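Putative decarboxylase involved in desferrioxamine biosynthesis (Erwinia amylovora, PDB 5O5C) probably decarboxylates lysine with the help of pyridoxal 5'-phosphate, supplying the biosynthetic pathway of the siderophore desferrioxamine E. Local coordinates at residues Leu143-Gln146 against Lys147-Trp151; Pro370-Val373 against Asn374-Ile377; His65-Ala68 against Arg69-Gly73; Glu42-Leu45 against Ala46-Glu50. All coordinates share one frame; numbering follows the deposited sequence.

All four contacts are local, each joining neighbouring turns of one stretch, and all are partly buried and touch the second subunit. Contacts 1 and 2 lie deeper, their centres about 20 and 23 Å from the centre of the chain, and they meet each other through L372 and K375 against E145 and Q146. The polar ends of E145, Q146 and K375 bond to strand 163-167. Contacts 3 and 4 lie about 30 and 29 Å out, near the N-terminal end of the chain and away from the cofactor sites. Regular helix carries contacts 1 and 4, whereas contact 2 is a 3-10 turn within a loop and contact 3 follows the short helix 64-68 into residues with weaker, shorter-range backbone bonds.

Contact 1 (Leu143-Gln146 against Lys147-Trp151); sequences LIEQ and KVIDW
E145 and I149 meet on the packed face of helix 140-156, where I149 CD1 lies 3.7 Å from E145 CG. The glutamate runs out extended, its CG anti to the backbone N (chi1 168°), and carries its carboxylate past CG, with OE2 still beside I149 CD1. There OE2 forms a salt bridge with R381 and accepts a hydrogen bond from the backbone N of F166. I144 and V148 extend this covered side onto W389 of helix 385-394.

Round the helix, where D150 is exposed, the contact turns polar and looser. Q146 bends at chi2 (68°), which brings its NE2 within 3.1 Å of D150 OD1. This hydrogen bond is nearly straight and lies in the amide plane, yet it meets the carboxylate from above, the two planes being 42° apart. Q146 NE2 also donates to D163. Backbone bonds of the i to i+4 kind, such as that of I149 N to E145 O (2.8 Å), underlie both sides, and K147 NZ reaches F71 O of the second subunit. The arrangement is that of an amphipathic helix packed on strand 163-167 of the mixed sheet in a PLP-dependent enzyme of the aspartate aminotransferase fold.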
loop_
_atom_site.group_PDB
_atom_site.type_symbol
_atom_site.label_atom_id
_atom_site.label_comp_id
_atom_site.label_asym_id
_atom_site.label_seq_id
_atom_site.Cartn_x
_atom_site.Cartn_y
_atom_site.Cartn_z
ATOM N N LEU B 143 11.412 15.236 -0.474
ATOM C CA LEU B 143 11.411 16.400 0.392
ATOM C C LEU B 143 9.977 16.813 0.678
ATOM O O LEU B 143 9.653 17.140 1.841
ATOM C CB LEU B 143 12.199 17.561 -0.244
ATOM C CG LEU B 143 13.631 17.262 -0.629
ATOM C CD1 LEU B 143 14.292 18.387 -1.382
ATOM C CD2 LEU B 143 14.431 16.965 0.616
ATOM N N ILE B 144 9.102 16.770 -0.336
ATOM C CA ILE B 144 7.680 17.083 -0.125
ATOM C C ILE B 144 7.075 16.185 0.952
ATOM O O ILE B 144 6.477 16.681 1.924
ATOM C CB ILE B 144 6.832 17.021 -1.409
ATOM C CG1 ILE B 144 7.058 18.250 -2.273
ATOM C CG2 ILE B 144 5.354 16.902 -1.095
ATOM C CD1 ILE B 144 6.633 18.027 -3.709
ATOM N N GLU B 145 7.283 14.878 0.843
ATOM C CA GLU B 145 6.719 13.994 1.868
ATOM C C GLU B 145 7.184 14.437 3.290
ATOM O O GLU B 145 6.391 14.431 4.262
ATOM C CB GLU B 145 7.056 12.525 1.616
ATOM C CG GLU B 145 6.723 11.633 2.825
ATOM C CD GLU B 145 6.628 10.158 2.516
ATOM O OE1 GLU B 145 6.363 9.853 1.309
ATOM O OE2 GLU B 145 6.868 9.323 3.467
ATOM N N GLN B 146 8.472 14.759 3.401
ATOM C CA GLN B 146 9.032 15.134 4.682
ATOM C C GLN B 146 8.348 16.361 5.255
ATOM O O GLN B 146 8.063 16.391 6.439
ATOM C CB GLN B 146 10.529 15.383 4.621
ATOM C CG GLN B 146 11.132 15.431 6.022
ATOM C CD GLN B 146 11.108 14.103 6.757
ATOM O OE1 GLN B 146 11.584 13.090 6.238
ATOM N NE2 GLN B 146 10.591 14.104 7.994
ATOM N N LYS B 147 8.087 17.328 4.388
ATOM C CA LYS B 147 7.246 18.507 4.683
ATOM C C LYS B 147 5.871 18.148 5.198
ATOM O O LYS B 147 5.455 18.581 6.263
ATOM C CB LYS B 147 7.110 19.400 3.423
ATOM C CG LYS B 147 7.059 20.876 3.710
ATOM C CD LYS B 147 8.449 21.491 3.712
ATOM C CE LYS B 147 8.408 22.885 4.308
ATOM N NZ LYS B 147 9.766 23.484 4.420
ATOM N N VAL B 148 5.138 17.326 4.466
ATOM C CA VAL B 148 3.849 16.904 4.993
ATOM C C VAL B 148 3.903 16.205 6.339
ATOM O O VAL B 148 3.055 16.441 7.181
ATOM C CB VAL B 148 3.012 16.052 4.022
ATOM C CG1 VAL B 148 1.658 15.787 4.630
ATOM C CG2 VAL B 148 2.798 16.791 2.724
ATOM N N ILE B 149 4.857 15.292 6.490
ATOM C CA ILE B 149 5.121 14.620 7.722
ATOM C C ILE B 149 5.415 15.564 8.880
ATOM O O ILE B 149 4.800 15.441 9.957
ATOM C CB ILE B 149 6.298 13.636 7.535
ATOM C CG1 ILE B 149 5.768 12.408 6.842
ATOM C CG2 ILE B 149 6.901 13.215 8.860
ATOM C CD1 ILE B 149 6.842 11.442 6.522
ATOM N N ASP B 150 6.352 16.474 8.647
ATOM C CA ASP B 150 6.778 17.461 9.662
ATOM C C ASP B 150 5.621 18.369 10.007
ATOM O O ASP B 150 5.421 18.613 11.152
ATOM C CB ASP B 150 7.902 18.341 9.194
ATOM C CG ASP B 150 9.247 17.600 9.016
ATOM O OD1 ASP B 150 9.549 16.522 9.612
ATOM O OD2 ASP B 150 10.028 18.181 8.266
ATOM N N TRP B 151 4.878 18.857 9.021
ATOM C CA TRP B 151 3.644 19.612 9.294
ATOM C C TRP B 151 2.644 18.820 10.158
ATOM O O TRP B 151 2.013 19.373 11.071
ATOM C CB TRP B 151 2.971 20.046 7.990
ATOM C CG TRP B 151 1.615 20.723 8.163
ATOM C CD1 TRP B 151 1.408 22.053 8.377
ATOM C CD2 TRP B 151 0.300 20.118 8.094
ATOM N NE1 TRP B 151 0.064 22.312 8.484
ATOM C CE2 TRP B 151 -0.647 21.156 8.296
ATOM C CE3 TRP B 151 -0.166 18.808 7.918
ATOM C CZ2 TRP B 151 -2.041 20.934 8.326
ATOM C CZ3 TRP B 151 -1.573 18.576 7.945
ATOM C CH2 TRP B 151 -2.487 19.653 8.145
#

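Contact 2 (Pro370-Val373 against Asn374-Ile377); sequences PNLV and NKSI
K375 runs alongside L372, with L372 CD2 3.8 Å from K375 NZ and 3.9 Å from K375 CE. The leucine methyl thus flanks the end of the lysine chain. K375 starts with CG beside the backbone N and then bends at chi3 (-70°), a turn that keeps its ammonium end next to the leucine.

Beneath this pair the backbone is wound into a short 3-10 turn. K375 N donates to L372 O at 2.9 Å, and the same i to i+3 spacing recurs from N374 N to N371 O and from S376 N to V373 O, both at 3.1 Å. In all three the donor stands well above the carbonyl plane, 40 to 59° out of it, unlike the more axial bonds of an alpha helix. The tight winding puts L372 and K375 on one side.

Outside the turn further bonds hold it: N371 OD1 accepts from W135 N before it, the backbone of V373 pairs with that of D133 in its middle, and S376 OG bonds to Q378 N after it. The ammonium of K375 forms a salt bridge with D163 and also bonds to G164 O, which probably pins the lysine in place. V373 lies about 8 Å from a bound PLP, measured from its side chain.

The turn sits in the loop between strand 339-343 and helix 385-394, with L372 against helix 140-156, K375 at the start of strand 163-167 and I377 against helix 170-189.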
loop_
_atom_site.group_PDB
_atom_site.type_symbol
_atom_site.label_atom_id
_atom_site.label_comp_id
_atom_site.label_asym_id
_atom_site.label_seq_id
_atom_site.Cartn_x
_atom_site.Cartn_y
_atom_site.Cartn_z
ATOM N N PRO B 370 18.828 11.568 1.306
ATOM C CA PRO B 370 17.566 11.169 1.942
ATOM C C PRO B 370 16.821 10.008 1.262
ATOM O O PRO B 370 16.197 10.202 0.207
ATOM C CB PRO B 370 16.732 12.442 1.872
ATOM C CG PRO B 370 17.250 13.171 0.687
ATOM C CD PRO B 370 18.715 12.911 0.720
ATOM N N ASN B 371 16.942 8.821 1.855
ATOM C CA ASN B 371 16.185 7.628 1.490
ATOM C C ASN B 371 15.106 7.206 2.490
ATOM O O ASN B 371 15.411 6.563 3.479
ATOM C CB ASN B 371 17.106 6.437 1.301
ATOM C CG ASN B 371 18.064 6.619 0.146
ATOM O OD1 ASN B 371 17.704 7.170 -0.920
ATOM N ND2 ASN B 371 19.300 6.208 0.367
ATOM N N LEU B 372 13.844 7.463 2.173
ATOM C CA LEU B 372 12.750 7.205 3.127
ATOM C C LEU B 372 12.484 5.722 3.360
ATOM O O LEU B 372 11.932 5.361 4.418
ATOM C CB LEU B 372 11.482 7.940 2.711
ATOM C CG LEU B 372 11.553 9.452 2.455
ATOM C CD1 LEU B 372 10.203 9.977 1.967
ATOM C CD2 LEU B 372 11.964 10.266 3.660
ATOM N N VAL B 373 12.889 4.855 2.414
ATOM C CA VAL B 373 12.886 3.394 2.620
ATOM C C VAL B 373 13.503 2.999 3.978
ATOM O O VAL B 373 13.028 2.078 4.625
ATOM C CB VAL B 373 13.491 2.571 1.427
ATOM C CG1 VAL B 373 15.007 2.422 1.520
ATOM C CG2 VAL B 373 12.855 1.186 1.355
ATOM N N ASN B 374 14.469 3.768 4.482
ATOM C CA ASN B 374 15.065 3.409 5.770
ATOM C C ASN B 374 14.068 3.408 6.952
ATOM O O ASN B 374 14.313 2.727 7.932
ATOM C CB ASN B 374 16.313 4.254 6.043
ATOM C CG ASN B 374 17.369 4.095 4.939
ATOM O OD1 ASN B 374 17.719 5.068 4.274
ATOM N ND2 ASN B 374 17.820 2.871 4.695
ATOM N N LYS B 375 12.937 4.101 6.826
ATOM C CA LYS B 375 11.867 4.142 7.839
ATOM C C LYS B 375 10.586 3.321 7.518
ATOM O O LYS B 375 9.577 3.378 8.241
ATOM C CB LYS B 375 11.418 5.599 8.066
ATOM C CG LYS B 375 12.531 6.631 8.233
ATOM C CD LYS B 375 12.040 8.061 8.436
ATOM C CE LYS B 375 11.422 8.662 7.200
ATOM N NZ LYS B 375 11.109 10.100 7.311
ATOM N N SER B 376 10.623 2.553 6.457
ATOM C CA SER B 376 9.427 1.956 5.853
ATOM C C SER B 376 9.560 0.479 5.914
ATOM O O SER B 376 10.691 -0.015 5.960
ATOM C CB SER B 376 9.324 2.419 4.398
ATOM O OG SER B 376 8.117 2.016 3.763
ATOM N N ILE B 377 8.416 -0.222 5.951
ATOM C CA ILE B 377 8.326 -1.644 5.744
ATOM C C ILE B 377 7.851 -2.006 4.321
ATOM O O ILE B 377 7.640 -3.193 4.010
ATOM C CB ILE B 377 7.487 -2.414 6.843
ATOM C CG1 ILE B 377 6.101 -1.871 6.981
ATOM C CG2 ILE B 377 8.213 -2.466 8.187
ATOM C CD1 ILE B 377 5.077 -2.933 7.206
#

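Contact 3 (His65-Ala68 against Arg69-Gly73); sequences HELA and REFSG
The apolar part of this contact is L67 against F71, one helical turn apart. L67 CG approaches F71 CE1 to 3.7 Å, the two side chains crossing at a slant, and L67 CD1 is 3.9 Å from the same ring atom. The leucine has CG anti to its backbone N (chi1 -172°), which swings the branch towards the ring. F71 also sets its ring edge to a carbonyl: L67 O lies in the ring plane, 3.4 Å from F71 CD1. F71 meets L93 of helix 83-95, and both residues meet L143 of the second subunit.

Backbone hydrogen bonding changes in character after A68. R69 N is shared between two weak bonds, to H65 O and to E66 O. From R69 on, the i to i+3 bond appears, first in that weak link to E66 O, then alone as E70 N to L67 O at 2.9 Å and F71 N to A68 O at 3.0 Å. S72 OG adds a weak bond back to R69 O.

The aliphatic start of R69 rests against the backbone, its CB 3.3 Å from E66 O, as the chain leaves extended at the exposed surface. The E66 carboxylate forms a salt bridge with R463 and accepts a bond from L63 N, just before helix 64-68.

The chain thus gives up regular i to i+4 bonds over residues 69-71, while L67 and F71 keep an apolar contact with each other.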
loop_
_atom_site.group_PDB
_atom_site.type_symbol
_atom_site.label_atom_id
_atom_site.label_comp_id
_atom_site.label_asym_id
_atom_site.label_seq_id
_atom_site.Cartn_x
_atom_site.Cartn_y
_atom_site.Cartn_z
ATOM N N HIS B 65 -24.190 -11.704 -6.703
ATOM C CA HIS B 65 -24.574 -12.709 -7.699
ATOM C C HIS B 65 -25.211 -12.075 -8.949
ATOM O O HIS B 65 -24.874 -12.487 -10.033
ATOM C CB HIS B 65 -25.358 -13.913 -7.118
ATOM C CG HIS B 65 -26.724 -13.594 -6.620
ATOM N ND1 HIS B 65 -27.801 -13.395 -7.464
ATOM C CD2 HIS B 65 -27.209 -13.497 -5.358
ATOM C CE1 HIS B 65 -28.879 -13.144 -6.743
ATOM N NE2 HIS B 65 -28.546 -13.196 -5.463
ATOM N N GLU B 66 -26.037 -11.030 -8.816
ATOM C CA GLU B 66 -26.625 -10.399 -10.020
ATOM C C GLU B 66 -25.508 -9.789 -10.886
ATOM O O GLU B 66 -25.474 -9.995 -12.093
ATOM C CB GLU B 66 -27.689 -9.361 -9.670
ATOM C CG GLU B 66 -28.948 -9.930 -9.004
ATOM C CD GLU B 66 -29.818 -8.883 -8.268
ATOM O OE1 GLU B 66 -29.426 -7.730 -8.085
ATOM O OE2 GLU B 66 -30.929 -9.227 -7.838
ATOM N N LEU B 67 -24.556 -9.103 -10.264
ATOM C CA LEU B 67 -23.489 -8.484 -11.032
ATOM C C LEU B 67 -22.537 -9.521 -11.634
ATOM O O LEU B 67 -22.114 -9.340 -12.782
ATOM C CB LEU B 67 -22.737 -7.430 -10.220
ATOM C CG LEU B 67 -21.719 -6.598 -10.984
ATOM C CD1 LEU B 67 -22.260 -5.947 -12.245
ATOM C CD2 LEU B 67 -21.154 -5.544 -10.051
ATOM N N ALA B 68 -22.241 -10.595 -10.903
ATOM C CA ALA B 68 -21.318 -11.640 -11.384
ATOM C C ALA B 68 -21.807 -12.249 -12.702
ATOM O O ALA B 68 -20.990 -12.669 -13.509
ATOM C CB ALA B 68 -21.087 -12.726 -10.347
ATOM N N ARG B 69 -23.128 -12.212 -12.941
ATOM C CA ARG B 69 -23.690 -12.632 -14.222
ATOM C C ARG B 69 -23.093 -11.913 -15.393
ATOM O O ARG B 69 -22.921 -12.499 -16.430
ATOM C CB ARG B 69 -25.195 -12.401 -14.303
ATOM C CG ARG B 69 -26.003 -13.366 -13.512
ATOM C CD ARG B 69 -27.480 -13.010 -13.591
ATOM N NE ARG B 69 -28.205 -13.822 -12.630
ATOM C CZ ARG B 69 -29.527 -13.817 -12.467
ATOM N NH1 ARG B 69 -30.317 -13.083 -13.248
ATOM N NH2 ARG B 69 -30.072 -14.598 -11.541
ATOM N N GLU B 70 -22.807 -10.627 -15.248
ATOM C CA GLU B 70 -22.196 -9.888 -16.352
ATOM C C GLU B 70 -20.685 -10.028 -16.457
ATOM O O GLU B 70 -20.106 -9.554 -17.403
ATOM C CB GLU B 70 -22.570 -8.428 -16.264
ATOM C CG GLU B 70 -24.001 -8.150 -16.623
ATOM C CD GLU B 70 -24.344 -6.694 -16.401
ATOM O OE1 GLU B 70 -23.442 -5.896 -16.112
ATOM O OE2 GLU B 70 -25.519 -6.339 -16.482
ATOM N N PHE B 71 -20.047 -10.669 -15.489
ATOM C CA PHE B 71 -18.608 -10.894 -15.538
ATOM C C PHE B 71 -18.242 -12.233 -16.183
ATOM O O PHE B 71 -17.074 -12.501 -16.487
ATOM C CB PHE B 71 -18.041 -10.751 -14.112
ATOM C CG PHE B 71 -17.788 -9.303 -13.718
ATOM C CD1 PHE B 71 -18.818 -8.494 -13.220
ATOM C CD2 PHE B 71 -16.562 -8.740 -13.921
ATOM C CE1 PHE B 71 -18.595 -7.142 -12.914
ATOM C CE2 PHE B 71 -16.316 -7.397 -13.608
ATOM C CZ PHE B 71 -17.319 -6.598 -13.086
ATOM N N SER B 72 -19.234 -13.095 -16.390
ATOM C CA SER B 72 -18.935 -14.477 -16.512
ATOM C C SER B 72 -18.337 -14.732 -17.906
ATOM O O SER B 72 -17.334 -15.359 -17.982
ATOM C CB SER B 72 -20.151 -15.323 -16.152
ATOM O OG SER B 72 -21.091 -15.217 -17.150
ATOM N N GLY B 73 -18.866 -14.138 -18.974
ATOM C CA GLY B 73 -18.244 -14.307 -20.318
ATOM C C GLY B 73 -17.195 -13.298 -20.772
ATOM O O GLY B 73 -16.857 -13.274 -21.927
#

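Contact 4 (Glu42-Leu45 against Ala46-Glu50); sequences EQVL and ALMTE
On one flank of helix 34-53, V44 CG1 rests 3.8 Å from M48 CG, the two chains running abreast. The methionine then bends at chi2 and chi3, and its CG also sits 3.3 Å from V44 O. Both residues are buried: M48 packs on L95 of helix 83-95, and V44 on Q123 of the second subunit.

L47 reaches back over the Q43 carbonyl. Its CD1 comes within 3.0 Å of Q43 O, a tight and possibly strained approach, while the side chain also touches L87 and K91 of helix 83-95.

The T49 hydroxyl reaches L45 O. It stands beside its own backbone N, anti to the carbonyl carbon (chi1 -68°), and from there OG1 donates to L45 O at 2.7 Å. T49 N gives the same oxygen its regular helical bond at 2.8 Å. The two donors arrive from opposite faces of the L45 carbonyl plane, so that one acceptor is gripped twice by a single residue.

L45 and T49 face the second subunit, packing on its T41 and L34 respectively. The proton of the threonine hydroxyl is spent within its own helix, which probably makes this side less demanding of a polar partner at the dimer interface, while V44, L47 and M48 meet their neighbours through aliphatic surface.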
loop_
_atom_site.group_PDB
_atom_site.type_symbol
_atom_site.label_atom_id
_atom_site.label_comp_id
_atom_site.label_asym_id
_atom_site.label_seq_id
_atom_site.Cartn_x
_atom_site.Cartn_y
_atom_site.Cartn_z
ATOM N N GLU B 42 -9.755 13.779 -21.903
ATOM C CA GLU B 42 -10.975 14.442 -22.318
ATOM C C GLU B 42 -12.179 13.510 -22.396
ATOM O O GLU B 42 -13.241 13.876 -21.904
ATOM C CB GLU B 42 -10.767 15.235 -23.636
ATOM C CG GLU B 42 -10.014 16.531 -23.318
ATOM C CD GLU B 42 -9.333 17.166 -24.493
ATOM O OE1 GLU B 42 -9.508 16.697 -25.628
ATOM O OE2 GLU B 42 -8.619 18.172 -24.277
ATOM N N GLN B 43 -11.998 12.305 -22.938
ATOM C CA GLN B 43 -13.068 11.313 -22.956
ATOM C C GLN B 43 -13.550 10.932 -21.544
ATOM O O GLN B 43 -14.747 10.862 -21.316
ATOM C CB GLN B 43 -12.644 10.039 -23.690
ATOM C CG GLN B 43 -12.433 10.164 -25.197
ATOM C CD GLN B 43 -11.897 8.865 -25.822
ATOM O OE1 GLN B 43 -12.383 8.428 -26.873
ATOM N NE2 GLN B 43 -10.903 8.247 -25.178
ATOM N N VAL B 44 -12.635 10.675 -20.602
ATOM C CA VAL B 44 -13.052 10.242 -19.256
ATOM C C VAL B 44 -13.789 11.343 -18.488
ATOM O O VAL B 44 -14.743 11.057 -17.724
ATOM C CB VAL B 44 -11.868 9.688 -18.452
ATOM C CG1 VAL B 44 -12.188 9.591 -16.957
ATOM C CG2 VAL B 44 -11.415 8.341 -19.028
ATOM N N LEU B 45 -13.352 12.588 -18.658
ATOM C CA LEU B 45 -14.077 13.739 -18.102
ATOM C C LEU B 45 -15.529 13.812 -18.640
ATOM O O LEU B 45 -16.468 14.101 -17.902
ATOM C CB LEU B 45 -13.356 15.049 -18.440
ATOM C CG LEU B 45 -12.002 15.425 -17.854
ATOM C CD1 LEU B 45 -11.596 16.789 -18.430
ATOM C CD2 LEU B 45 -12.014 15.504 -16.337
ATOM N N ALA B 46 -15.697 13.582 -19.941
ATOM C CA ALA B 46 -17.043 13.510 -20.561
ATOM C C ALA B 46 -17.851 12.328 -19.980
ATOM O O ALA B 46 -18.977 12.486 -19.549
ATOM C CB ALA B 46 -16.916 13.409 -22.070
ATOM N N LEU B 47 -17.231 11.164 -19.902
ATOM C CA LEU B 47 -17.869 9.985 -19.327
ATOM C C LEU B 47 -18.171 10.104 -17.825
ATOM O O LEU B 47 -19.250 9.695 -17.384
ATOM C CB LEU B 47 -17.054 8.714 -19.649
ATOM C CG LEU B 47 -17.407 8.099 -21.023
ATOM C CD1 LEU B 47 -16.709 8.772 -22.219
ATOM C CD2 LEU B 47 -17.113 6.599 -21.016
ATOM N N MET B 48 -17.271 10.710 -17.049
ATOM C CA MET B 48 -17.495 10.873 -15.603
ATOM C C MET B 48 -18.456 12.004 -15.318
ATOM O O MET B 48 -19.292 11.879 -14.481
ATOM C CB MET B 48 -16.189 11.082 -14.829
ATOM C CG MET B 48 -15.295 9.867 -14.733
ATOM S SD MET B 48 -16.092 8.505 -13.862
ATOM C CE MET B 48 -16.359 7.427 -15.216
ATOM N N THR B 49 -18.356 13.102 -16.044
ATOM C CA THR B 49 -19.368 14.173 -15.965
ATOM C C THR B 49 -20.806 13.708 -16.198
ATOM O O THR B 49 -21.698 14.006 -15.406
ATOM C CB THR B 49 -19.015 15.278 -16.951
ATOM O OG1 THR B 49 -17.818 15.897 -16.475
ATOM C CG2 THR B 49 -20.181 16.327 -17.140
ATOM N N GLU B 50 -21.036 12.976 -17.283
ATOM C CA GLU B 50 -22.343 12.332 -17.495
ATOM C C GLU B 50 -22.703 11.330 -16.401
ATOM O O GLU B 50 -23.834 11.335 -15.898
ATOM C CB GLU B 50 -22.433 11.716 -18.899
ATOM C CG GLU B 50 -22.400 12.803 -19.963
ATOM C CD GLU B 50 -22.807 12.352 -21.355
ATOM O OE1 GLU B 50 -23.416 11.250 -21.479
ATOM O OE2 GLU B 50 -22.524 13.128 -22.327
#